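Local coordinates for protein L-Ala-D/L-Glu epimerase, a muconate lactonizing enzyme (Klebsiella pneumoniae subsp. pneumoniae MGH 78578, PDB 3FCP) that belongs to the enolase superfamily, combining an N-terminal capping domain of the muconate lactonizing enzyme type with a C-terminal TIM-barrel-like domain that carries a magnesium ion, at residues A[336-341]-A[368-373]; A[305-310]-A[358-363]; A[226-229]-A[235-238]. All coordinates share one frame; numbering follows the deposited sequence.

Interaction 1 (A[336-341]-A[368-373]); sequences DDIVSV and HFYTRQ
Ile-338 and Tyr-370 mark the closest backbone approach, their CA atoms 7.8 Å apart, where an irregular loop passes the C-terminal part of helix 364-370. Within this enolase-superfamily fold the pair joins the loop that follows helix 307-317 to the end of the modelled chain, which lies along strand 7-17 of the N-terminal sheet. On its segment Tyr-370 makes every close contact. Its CB is directed toward the loop, with CG beside the backbone N (chi1 -65°), and its hydroxyl donates a short hydrogen bond, OH to Asp-336 OD1 2.5 Å. The carboxylate receives it on its anti lone pair and lies at the ring edge, the two planes standing 88° apart. Asp-336 CB is also near, 3.3 Å from Tyr-370 OH, so the hydroxyl meets the CB of the aspartate as well as OD1, the two side chains crossing at about a right angle. OD2 of Asp-336 takes a weak bond from the backbone N of Asp-337. One face of the tyrosine ring is covered from within its own segment, Phe-369 CD2 standing 3.5 Å above the ring plane. Packing by Ile-338 is looser, and Asp-337 O is buried here without a partner in the model. Asp-337 nevertheless braces the loop from inside: its OD1 accepts from Ile-338 N at 2.6 Å, on the anti side and 17° out of the carboxylate plane.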
ATOM      1  N   ASP A 336      48.669  -1.946 -23.317  1.00 36.04           N
ATOM      2  CA  ASP A 336      49.299  -3.232 -23.021  1.00 36.00           C
ATOM      3  C   ASP A 336      48.547  -3.894 -21.863  1.00 35.12           C
ATOM      4  O   ASP A 336      47.851  -3.222 -21.105  1.00 36.05           O
ATOM      5  CB  ASP A 336      50.773  -3.033 -22.637  1.00 35.70           C
ATOM      6  CG  ASP A 336      51.643  -4.235 -22.994  1.00 36.94           C
ATOM      7  OD1 ASP A 336      52.853  -4.215 -22.675  1.00 37.49           O
ATOM      8  OD2 ASP A 336      51.129  -5.199 -23.599  1.00 34.68           O
ATOM      9  N   ASP A 337      48.690  -5.208 -21.732  1.00 33.97           N
ATOM     10  CA  ASP A 337      48.020  -5.956 -20.670  1.00 33.75           C
ATOM     11  C   ASP A 337      49.029  -6.958 -20.102  1.00 33.51           C
ATOM     12  O   ASP A 337      50.174  -7.011 -20.552  1.00 33.55           O
ATOM     13  CB  ASP A 337      46.813  -6.709 -21.243  1.00 30.45           C
ATOM     14  CG  ASP A 337      45.722  -6.965 -20.201  1.00 30.58           C
ATOM     15  OD1 ASP A 337      46.045  -7.166 -19.007  1.00 28.92           O
ATOM     16  OD2 ASP A 337      44.536  -6.978 -20.589  1.00 28.10           O
ATOM     17  N   ILE A 338      48.606  -7.758 -19.127  1.00 31.83           N
ATOM     18  CA  ILE A 338      49.504  -8.739 -18.534  1.00 29.89           C
ATOM     19  C   ILE A 338      49.250 -10.178 -18.994  1.00 29.90           C
ATOM     20  O   ILE A 338      49.709 -11.124 -18.353  1.00 29.80           O
ATOM     21  CB  ILE A 338      49.478  -8.669 -16.976  1.00 29.96           C
ATOM     22  CG1 ILE A 338      48.039  -8.561 -16.459  1.00 30.33           C
ATOM     23  CG2 ILE A 338      50.299  -7.477 -16.493  1.00 28.24           C
ATOM     24  CD1 ILE A 338      47.230  -9.830 -16.600  1.00 32.09           C
ATOM     25  N   VAL A 339      48.525 -10.343 -20.101  1.00 29.54           N
ATOM     26  CA  VAL A 339      48.258 -11.677 -20.640  1.00 30.52           C
ATOM     27  C   VAL A 339      49.158 -11.930 -21.853  1.00 31.77           C
ATOM     28  O   VAL A 339      49.636 -10.991 -22.490  1.00 30.68           O
ATOM     29  CB  VAL A 339      46.770 -11.862 -21.083  1.00 31.45           C
ATOM     30  CG1 VAL A 339      45.848 -11.761 -19.875  1.00 29.70           C
ATOM     31  CG2 VAL A 339      46.388 -10.822 -22.141  1.00 30.70           C
ATOM     32  N   SER A 340      49.387 -13.196 -22.170  1.00 31.72           N
ATOM     33  CA  SER A 340      50.227 -13.534 -23.308  1.00 34.89           C
ATOM     34  C   SER A 340      49.493 -13.268 -24.622  1.00 34.92           C
ATOM     35  O   SER A 340      50.087 -12.760 -25.576  1.00 34.51           O
ATOM     36  CB  SER A 340      50.657 -15.001 -23.232  1.00 34.81           C
ATOM     37  OG  SER A 340      49.536 -15.860 -23.258  1.00 41.41           O
ATOM     38  N   VAL A 341      48.201 -13.592 -24.658  1.00 34.17           N
ATOM     39  CA  VAL A 341      47.382 -13.397 -25.856  1.00 34.63           C
ATOM     40  C   VAL A 341      46.043 -12.719 -25.527  1.00 34.99           C
ATOM     41  O   VAL A 341      45.248 -13.234 -24.736  1.00 34.84           O
ATOM     42  CB  VAL A 341      47.099 -14.745 -26.553  1.00 35.18           C
ATOM     43  CG1 VAL A 341      46.236 -14.527 -27.792  1.00 35.08           C
ATOM     44  CG2 VAL A 341      48.410 -15.418 -26.925  1.00 34.41           C
ATOM     45  N   HIS A 368      55.589  -8.713 -14.177  1.00 35.64           N
ATOM     46  CA  HIS A 368      56.647  -8.111 -13.381  1.00 36.57           C
ATOM     47  C   HIS A 368      56.981  -6.699 -13.848  1.00 35.49           C
ATOM     48  O   HIS A 368      57.219  -5.812 -13.034  1.00 36.54           O
ATOM     49  CB  HIS A 368      57.895  -9.002 -13.415  1.00 39.84           C
ATOM     50  CG  HIS A 368      57.658 -10.384 -12.881  1.00 44.90           C
ATOM     51  ND1 HIS A 368      57.085 -10.618 -11.648  1.00 46.74           N
ATOM     52  CD2 HIS A 368      57.911 -11.603 -13.415  1.00 45.94           C
ATOM     53  CE1 HIS A 368      56.994 -11.921 -11.445  1.00 46.62           C
ATOM     54  NE2 HIS A 368      57.487 -12.542 -12.503  1.00 47.26           N
ATOM     55  N   PHE A 369      56.983  -6.481 -15.156  1.00 34.80           N
ATOM     56  CA  PHE A 369      57.293  -5.161 -15.688  1.00 34.70           C
ATOM     57  C   PHE A 369      56.302  -4.109 -15.191  1.00 34.93           C
ATOM     58  O   PHE A 369      56.700  -3.025 -14.773  1.00 34.42           O
ATOM     59  CB  PHE A 369      57.275  -5.191 -17.216  1.00 35.46           C
ATOM     60  CG  PHE A 369      57.700  -3.896 -17.854  1.00 38.49           C
ATOM     61  CD1 PHE A 369      59.036  -3.501 -17.839  1.00 39.38           C
ATOM     62  CD2 PHE A 369      56.762  -3.062 -18.459  1.00 38.93           C
ATOM     63  CE1 PHE A 369      59.434  -2.292 -18.419  1.00 40.19           C
ATOM     64  CE2 PHE A 369      57.147  -1.853 -19.041  1.00 40.43           C
ATOM     65  CZ  PHE A 369      58.489  -1.467 -19.021  1.00 40.69           C
ATOM     66  N   TYR A 370      55.010  -4.434 -15.230  1.00 34.25           N
ATOM     67  CA  TYR A 370      53.978  -3.490 -14.807  1.00 33.37           C
ATOM     68  C   TYR A 370      53.593  -3.511 -13.327  1.00 32.22           C
ATOM     69  O   TYR A 370      52.782  -2.695 -12.889  1.00 32.20           O
ATOM     70  CB  TYR A 370      52.725  -3.677 -15.670  1.00 32.89           C
ATOM     71  CG  TYR A 370      52.939  -3.326 -17.125  1.00 32.59           C
ATOM     72  CD1 TYR A 370      53.273  -2.026 -17.505  1.00 33.39           C
ATOM     73  CD2 TYR A 370      52.829  -4.297 -18.122  1.00 33.17           C
ATOM     74  CE1 TYR A 370      53.494  -1.699 -18.846  1.00 32.81           C
ATOM     75  CE2 TYR A 370      53.047  -3.979 -19.466  1.00 32.64           C
ATOM     76  CZ  TYR A 370      53.378  -2.678 -19.817  1.00 32.94           C
ATOM     77  OH  TYR A 370      53.582  -2.352 -21.139  1.00 33.62           O
ATOM     78  N   THR A 371      54.166  -4.424 -12.552  1.00 32.93           N
ATOM     79  CA  THR A 371      53.844  -4.481 -11.131  1.00 34.92           C
ATOM     80  C   THR A 371      54.260  -3.169 -10.481  1.00 37.39           C
ATOM     81  O   THR A 371      55.361  -2.670 -10.721  1.00 37.79           O
ATOM     82  CB  THR A 371      54.578  -5.637 -10.420  1.00 35.17           C
ATOM     83  OG1 THR A 371      54.107  -6.888 -10.926  1.00 35.20           O
ATOM     84  CG2 THR A 371      54.330  -5.585  -8.917  1.00 36.31           C
ATOM     85  N   ARG A 372      53.375  -2.611  -9.664  1.00 39.29           N
ATOM     86  CA  ARG A 372      53.653  -1.353  -8.982  1.00 42.43           C
ATOM     87  C   ARG A 372      54.905  -1.456  -8.114  1.00 46.16           C
ATOM     88  O   ARG A 372      55.779  -0.589  -8.163  1.00 47.60           O
ATOM     89  CB  ARG A 372      52.456  -0.948  -8.118  1.00 39.52           C
ATOM     90  CG  ARG A 372      52.631   0.380  -7.404  1.00 36.83           C
ATOM     91  CD  ARG A 372      51.358   0.796  -6.692  1.00 35.08           C
ATOM     92  NE  ARG A 372      50.260   1.019  -7.626  1.00 30.21           N
ATOM     93  CZ  ARG A 372      49.052   1.443  -7.270  1.00 31.01           C
ATOM     94  NH1 ARG A 372      48.783   1.689  -5.990  1.00 26.37           N
ATOM     95  NH2 ARG A 372      48.113   1.622  -8.189  1.00 27.67           N
ATOM     96  N   GLN A 373      54.983  -2.517  -7.317  1.00 50.83           N
ATOM     97  CA  GLN A 373      56.128  -2.737  -6.439  1.00 56.38           C
ATOM     98  C   GLN A 373      56.204  -4.187  -5.960  1.00 58.29           C
ATOM     99  O   GLN A 373      57.230  -4.844  -6.247  1.00 59.56           O
ATOM    100  CB  GLN A 373      56.058  -1.809  -5.224  1.00 59.11           C
ATOM    101  CG  GLN A 373      57.068  -2.151  -4.136  1.00 61.52           C
ATOM    102  CD  GLN A 373      56.891  -1.316  -2.887  1.00 63.65           C
ATOM    103  OE1 GLN A 373      57.213  -0.126  -2.867  1.00 65.13           O
ATOM    104  NE2 GLN A 373      56.367  -1.934  -1.834  1.00 64.24           N
TER

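Interaction 2 (A[305-310]-A[358-363])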
ATOM      1  N   GLU A 305      37.832  -3.737 -16.604  1.00 26.09           N
ATOM      2  CA  GLU A 305      38.850  -4.745 -16.339  1.00 25.29           C
ATOM      3  C   GLU A 305      39.731  -4.950 -17.566  1.00 26.61           C
ATOM      4  O   GLU A 305      39.332  -4.630 -18.688  1.00 25.40           O
ATOM      5  CB  GLU A 305      38.200  -6.103 -16.023  1.00 26.30           C
ATOM      6  CG  GLU A 305      37.486  -6.240 -14.685  1.00 25.14           C
ATOM      7  CD  GLU A 305      36.078  -5.669 -14.672  1.00 26.43           C
ATOM      8  OE1 GLU A 305      35.543  -5.308 -15.745  1.00 26.34           O
ATOM      9  OE2 GLU A 305      35.499  -5.593 -13.571  1.00 25.65           O
ATOM     10  N   GLY A 306      40.928  -5.492 -17.339  1.00 26.15           N
ATOM     11  CA  GLY A 306      41.819  -5.815 -18.433  1.00 25.62           C
ATOM     12  C   GLY A 306      41.298  -7.124 -19.015  1.00 26.06           C
ATOM     13  O   GLY A 306      40.139  -7.478 -18.789  1.00 26.26           O
ATOM     14  N   THR A 307      42.141  -7.861 -19.731  1.00 24.84           N
ATOM     15  CA  THR A 307      41.725  -9.113 -20.346  1.00 24.85           C
ATOM     16  C   THR A 307      41.270 -10.219 -19.385  1.00 23.34           C
ATOM     17  O   THR A 307      40.302 -10.920 -19.671  1.00 23.10           O
ATOM     18  CB  THR A 307      42.841  -9.677 -21.257  1.00 28.03           C
ATOM     19  OG1 THR A 307      43.109  -8.740 -22.308  1.00 30.90           O
ATOM     20  CG2 THR A 307      42.420 -11.010 -21.873  1.00 25.06           C
ATOM     21  N   VAL A 308      41.955 -10.382 -18.254  1.00 22.50           N
ATOM     22  CA  VAL A 308      41.574 -11.433 -17.308  1.00 23.28           C
ATOM     23  C   VAL A 308      40.163 -11.233 -16.745  1.00 22.89           C
ATOM     24  O   VAL A 308      39.306 -12.111 -16.877  1.00 23.04           O
ATOM     25  CB  VAL A 308      42.579 -11.529 -16.137  1.00 23.45           C
ATOM     26  CG1 VAL A 308      42.094 -12.565 -15.125  1.00 23.36           C
ATOM     27  CG2 VAL A 308      43.972 -11.933 -16.671  1.00 24.65           C
ATOM     28  N   GLY A 309      39.931 -10.077 -16.126  1.00 22.71           N
ATOM     29  CA  GLY A 309      38.629  -9.783 -15.551  1.00 21.83           C
ATOM     30  C   GLY A 309      37.529  -9.702 -16.596  1.00 22.23           C
ATOM     31  O   GLY A 309      36.373 -10.047 -16.337  1.00 22.87           O
ATOM     32  N   THR A 310      37.886  -9.232 -17.786  1.00 21.90           N
ATOM     33  CA  THR A 310      36.923  -9.120 -18.863  1.00 21.62           C
ATOM     34  C   THR A 310      36.477 -10.490 -19.348  1.00 20.57           C
ATOM     35  O   THR A 310      35.279 -10.733 -19.474  1.00 20.81           O
ATOM     36  CB  THR A 310      37.500  -8.305 -20.035  1.00 23.49           C
ATOM     37  OG1 THR A 310      37.634  -6.938 -19.630  1.00 23.38           O
ATOM     38  CG2 THR A 310      36.592  -8.383 -21.255  1.00 23.05           C
ATOM     39  N   LEU A 358      39.785 -20.039 -18.085  1.00 23.61           N
ATOM     40  CA  LEU A 358      39.399 -18.747 -18.641  1.00 23.70           C
ATOM     41  C   LEU A 358      39.773 -18.651 -20.113  1.00 23.23           C
ATOM     42  O   LEU A 358      39.118 -17.950 -20.889  1.00 24.48           O
ATOM     43  CB  LEU A 358      40.088 -17.616 -17.877  1.00 22.43           C
ATOM     44  CG  LEU A 358      39.664 -17.393 -16.426  1.00 24.85           C
ATOM     45  CD1 LEU A 358      40.687 -16.516 -15.726  1.00 26.02           C
ATOM     46  CD2 LEU A 358      38.283 -16.743 -16.397  1.00 21.47           C
ATOM     47  N   GLY A 359      40.848 -19.336 -20.493  1.00 24.45           N
ATOM     48  CA  GLY A 359      41.292 -19.283 -21.873  1.00 25.48           C
ATOM     49  C   GLY A 359      42.379 -18.242 -22.104  1.00 26.31           C
ATOM     50  O   GLY A 359      42.737 -17.964 -23.243  1.00 25.93           O
ATOM     51  N   VAL A 360      42.888 -17.645 -21.032  1.00 27.07           N
ATOM     52  CA  VAL A 360      43.959 -16.659 -21.150  1.00 28.30           C
ATOM     53  C   VAL A 360      45.072 -17.048 -20.196  1.00 29.99           C
ATOM     54  O   VAL A 360      44.827 -17.644 -19.141  1.00 29.44           O
ATOM     55  CB  VAL A 360      43.479 -15.218 -20.833  1.00 29.51           C
ATOM     56  CG1 VAL A 360      42.458 -14.774 -21.878  1.00 29.41           C
ATOM     57  CG2 VAL A 360      42.888 -15.149 -19.436  1.00 26.81           C
ATOM     58  N   GLU A 361      46.301 -16.709 -20.566  1.00 30.78           N
ATOM     59  CA  GLU A 361      47.468 -17.059 -19.764  1.00 32.76           C
ATOM     60  C   GLU A 361      48.236 -15.815 -19.331  1.00 31.82           C
ATOM     61  O   GLU A 361      48.300 -14.822 -20.058  1.00 31.05           O
ATOM     62  CB  GLU A 361      48.388 -17.966 -20.587  1.00 36.36           C
ATOM     63  CG  GLU A 361      49.166 -18.994 -19.789  1.00 45.17           C
ATOM     64  CD  GLU A 361      48.284 -20.119 -19.269  1.00 48.03           C
ATOM     65  OE1 GLU A 361      47.438 -19.859 -18.390  1.00 51.17           O
ATOM     66  OE2 GLU A 361      48.431 -21.264 -19.746  1.00 51.82           O
ATOM     67  N   LEU A 362      48.831 -15.884 -18.149  1.00 31.47           N
ATOM     68  CA  LEU A 362      49.604 -14.775 -17.608  1.00 32.90           C
ATOM     69  C   LEU A 362      50.969 -14.656 -18.292  1.00 34.00           C
ATOM     70  O   LEU A 362      51.659 -15.656 -18.500  1.00 33.55           O
ATOM     71  CB  LEU A 362      49.805 -14.990 -16.110  1.00 35.06           C
ATOM     72  CG  LEU A 362      50.042 -13.780 -15.213  1.00 37.24           C
ATOM     73  CD1 LEU A 362      48.850 -12.838 -15.304  1.00 37.72           C
ATOM     74  CD2 LEU A 362      50.240 -14.255 -13.776  1.00 37.96           C
ATOM     75  N   ASP A 363      51.342 -13.432 -18.658  1.00 34.17           N
ATOM     76  CA  ASP A 363      52.637 -13.167 -19.284  1.00 34.74           C
ATOM     77  C   ASP A 363      53.503 -12.650 -18.138  1.00 34.54           C
ATOM     78  O   ASP A 363      53.470 -11.461 -17.818  1.00 34.17           O
ATOM     79  CB  ASP A 363      52.505 -12.087 -20.364  1.00 32.45           C
ATOM     80  CG  ASP A 363      53.821 -11.808 -21.085  1.00 35.38           C
ATOM     81  OD1 ASP A 363      54.891 -11.862 -20.439  1.00 33.45           O
ATOM     82  OD2 ASP A 363      53.782 -11.515 -22.301  1.00 34.91           O
TER
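Thr-307 and Val-360 face each other with their methyl groups, and the two side chains cross obliquely rather than running alongside. Their CB atoms each point toward the opposite segment, and the junction is a single close pair, Thr-307 CG2 to Val-360 CG1 at 3.8 Å. The threonine torsion explains which branch does the touching: CG2 is set anti to the backbone N (chi1 -61° for OG1), leaving the hydroxyl beside that N, where it is hydrogen-bonded to an atom outside the two segments. Val-308 spreads its two branches over different partners. Its CG1 reaches Leu-358 CD1 at 4.2 Å, while CG2 lies 4.4 Å from Val-360 CG2, a distance of loose contact. The interface is therefore apolar throughout, with CA atoms of Val-308 and Val-360 6.9 Å apart and all four touching residues buried. Leu-358 and Val-360 also meet Val-311 one turn further along the helix, and Val-308 and Leu-358 both rest on Ile-49 of strand 47-53.

Polar contacts hold the helix start. Gly-306 occupies the N-cap position, and its carbonyl O is gripped twice by Thr-310, from the backbone N at 3.0 Å and from OG1 at 2.7 Å. The hydroxyl stands 40° out of the carbonyl plane. Glu-51 accepts from Gly-306 N and Gly-309 N, tying this first turn to the N-terminal domain. The helix, which follows the last parallel strand, 297-300, thus packs on both the returning C-terminal chain and the capping domain's antiparallel sheet, consistent with the interface between capping and barrel domains in the enolase superfamily.

Interaction 3 (A[226-229]-A[235-238])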
ATOM      1  N   GLN A 226      21.550   4.324 -14.254  1.00 20.05           N
ATOM      2  CA  GLN A 226      21.679   4.935 -12.928  1.00 20.27           C
ATOM      3  C   GLN A 226      21.608   6.459 -12.936  1.00 21.29           C
ATOM      4  O   GLN A 226      22.570   7.141 -12.569  1.00 21.69           O
ATOM      5  CB  GLN A 226      22.999   4.480 -12.295  1.00 19.98           C
ATOM      6  CG  GLN A 226      23.108   4.686 -10.795  1.00 20.14           C
ATOM      7  CD  GLN A 226      22.116   3.839 -10.014  1.00 23.89           C
ATOM      8  OE1 GLN A 226      22.057   2.617 -10.174  1.00 24.28           O
ATOM      9  NE2 GLN A 226      21.337   4.485  -9.161  1.00 21.63           N
ATOM     10  N   PRO A 227      20.454   7.016 -13.336  1.00 22.05           N
ATOM     11  CA  PRO A 227      20.281   8.472 -13.386  1.00 22.61           C
ATOM     12  C   PRO A 227      20.434   9.171 -12.043  1.00 23.79           C
ATOM     13  O   PRO A 227      20.985  10.269 -11.972  1.00 22.62           O
ATOM     14  CB  PRO A 227      18.879   8.631 -13.981  1.00 22.40           C
ATOM     15  CG  PRO A 227      18.174   7.372 -13.541  1.00 22.18           C
ATOM     16  CD  PRO A 227      19.229   6.324 -13.772  1.00 20.14           C
ATOM     17  N   VAL A 228      19.957   8.528 -10.981  1.00 23.70           N
ATOM     18  CA  VAL A 228      20.038   9.108  -9.645  1.00 24.08           C
ATOM     19  C   VAL A 228      20.991   8.346  -8.723  1.00 24.01           C
ATOM     20  O   VAL A 228      21.541   7.308  -9.093  1.00 24.34           O
ATOM     21  CB  VAL A 228      18.638   9.169  -8.983  1.00 23.82           C
ATOM     22  CG1 VAL A 228      17.737  10.107  -9.765  1.00 23.76           C
ATOM     23  CG2 VAL A 228      18.024   7.773  -8.921  1.00 22.50           C
ATOM     24  N   SER A 229      21.176   8.876  -7.519  1.00 24.74           N
ATOM     25  CA  SER A 229      22.064   8.278  -6.528  1.00 26.21           C
ATOM     26  C   SER A 229      21.550   6.945  -5.992  1.00 25.70           C
ATOM     27  O   SER A 229      20.341   6.713  -5.921  1.00 24.23           O
ATOM     28  CB  SER A 229      22.250   9.236  -5.347  1.00 26.78           C
ATOM     29  OG  SER A 229      22.929   8.588  -4.280  1.00 29.59           O
ATOM     30  N   ALA A 235      13.769   7.060  -5.719  1.00 22.50           N
ATOM     31  CA  ALA A 235      13.667   7.860  -6.941  1.00 21.98           C
ATOM     32  C   ALA A 235      13.859   6.975  -8.176  1.00 21.33           C
ATOM     33  O   ALA A 235      13.161   7.142  -9.184  1.00 22.65           O
ATOM     34  CB  ALA A 235      14.713   8.977  -6.935  1.00 19.75           C
ATOM     35  N   LEU A 236      14.807   6.042  -8.096  1.00 20.47           N
ATOM     36  CA  LEU A 236      15.081   5.142  -9.214  1.00 20.08           C
ATOM     37  C   LEU A 236      13.811   4.361  -9.568  1.00 19.81           C
ATOM     38  O   LEU A 236      13.452   4.239 -10.735  1.00 20.71           O
ATOM     39  CB  LEU A 236      16.208   4.161  -8.865  1.00 22.02           C
ATOM     40  CG  LEU A 236      16.662   3.275 -10.033  1.00 22.28           C
ATOM     41  CD1 LEU A 236      17.344   4.152 -11.084  1.00 21.24           C
ATOM     42  CD2 LEU A 236      17.631   2.205  -9.549  1.00 23.28           C
ATOM     43  N   VAL A 237      13.134   3.836  -8.554  1.00 19.39           N
ATOM     44  CA  VAL A 237      11.903   3.084  -8.770  1.00 20.93           C
ATOM     45  C   VAL A 237      10.819   3.947  -9.401  1.00 21.52           C
ATOM     46  O   VAL A 237      10.151   3.522 -10.347  1.00 22.02           O
ATOM     47  CB  VAL A 237      11.361   2.507  -7.442  1.00 22.07           C
ATOM     48  CG1 VAL A 237       9.976   1.903  -7.654  1.00 20.20           C
ATOM     49  CG2 VAL A 237      12.334   1.449  -6.909  1.00 22.82           C
ATOM     50  N   ARG A 238      10.640   5.156  -8.870  1.00 21.41           N
ATOM     51  CA  ARG A 238       9.627   6.071  -9.384  1.00 22.21           C
ATOM     52  C   ARG A 238       9.906   6.385 -10.856  1.00 21.34           C
ATOM     53  O   ARG A 238       9.002   6.352 -11.694  1.00 21.36           O
ATOM     54  CB  ARG A 238       9.615   7.365  -8.557  1.00 24.53           C
ATOM     55  CG  ARG A 238       8.574   8.388  -9.009  1.00 28.64           C
ATOM     56  CD  ARG A 238       8.543   9.617  -8.091  1.00 28.99           C
ATOM     57  NE  ARG A 238       9.835  10.292  -7.995  1.00 29.27           N
ATOM     58  CZ  ARG A 238      10.579  10.330  -6.895  1.00 30.23           C
ATOM     59  NH1 ARG A 238      10.156   9.733  -5.788  1.00 31.04           N
ATOM     60  NH2 ARG A 238      11.754  10.948  -6.904  1.00 29.02           N
TER
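Apolar packing of Val-228 and Pro-227 on Ala-235 and Leu-236 accounts for most of the contact between the segments. The valine CB points toward the helix and the side chain enters with one methyl: CG2 lies 4.0 Å from Ala-235 CB, and it approaches the backbone too, at 3.7 Å from Leu-236 N. The torsion (chi1 -64°) sets CG2 between the backbone N and the carbonyl carbon, and this is the branch turned to the helix, while CG1 takes the place beside the N. Leu-236 answers from the helix. With CG anti to its backbone N (chi1 -174°) the side chain stretches out to the loop, and CD1 comes to rest beside the pyrrolidine ring, 3.9 Å from Pro-227 CD and 4.1 Å from Pro-227 CG; the two side chains meet at about a right angle. Pro-227 and Val-228 also share Leu-239, a turn further on.

The hydrogen bonding stays on the loop side. Gln-226 NE2 donates to Val-228 O at 2.8 Å with a nearly straight N-H geometry, the acceptor lying in the plane of the amide, although the amide nitrogen itself stands 35° out of the carbonyl plane. The other end of the amide, OE1, accepts from Asp-250 N and Ala-252 N, so both ends of the group are engaged and its flip state is settled. Leu-236 CD2 is a looser neighbour, 4.4 Å from NE2.

Chemically, the amide is locked between loop backbone and metal-site backbone. Asp-250 binds the magnesium ion; the ion itself is about 5 Å from the Gln-226 side chain, consistent with a second-shell place for this glutamine, with the apolar face of helix 233-242 packed against its loop.

How the interactions relate
Interactions 1 and 2 are neighbours, their centres 11 Å apart, and their segments alternate along the chain. The join combines one carboxylate-to-backbone and one backbone-to-backbone bond with some packing: Asp-337 OD2 lies 2.7 Å from Thr-307 N, at the first turn of helix 307-317, and Ile-338 O is 2.8 Å from Asp-363 N, both probable hydrogen bonds. Together they tie the loop 336-341, the helix start and the returning C-terminal chain into one continuous patch beside the N-terminal sheet. Interaction 3 lies on the opposite side of the chain's centre, its centre about 38 Å from that of interaction 1 and 34 Å from that of interaction 2, and its Gln-226 side chain lies about 5 Å from the magnesium ion.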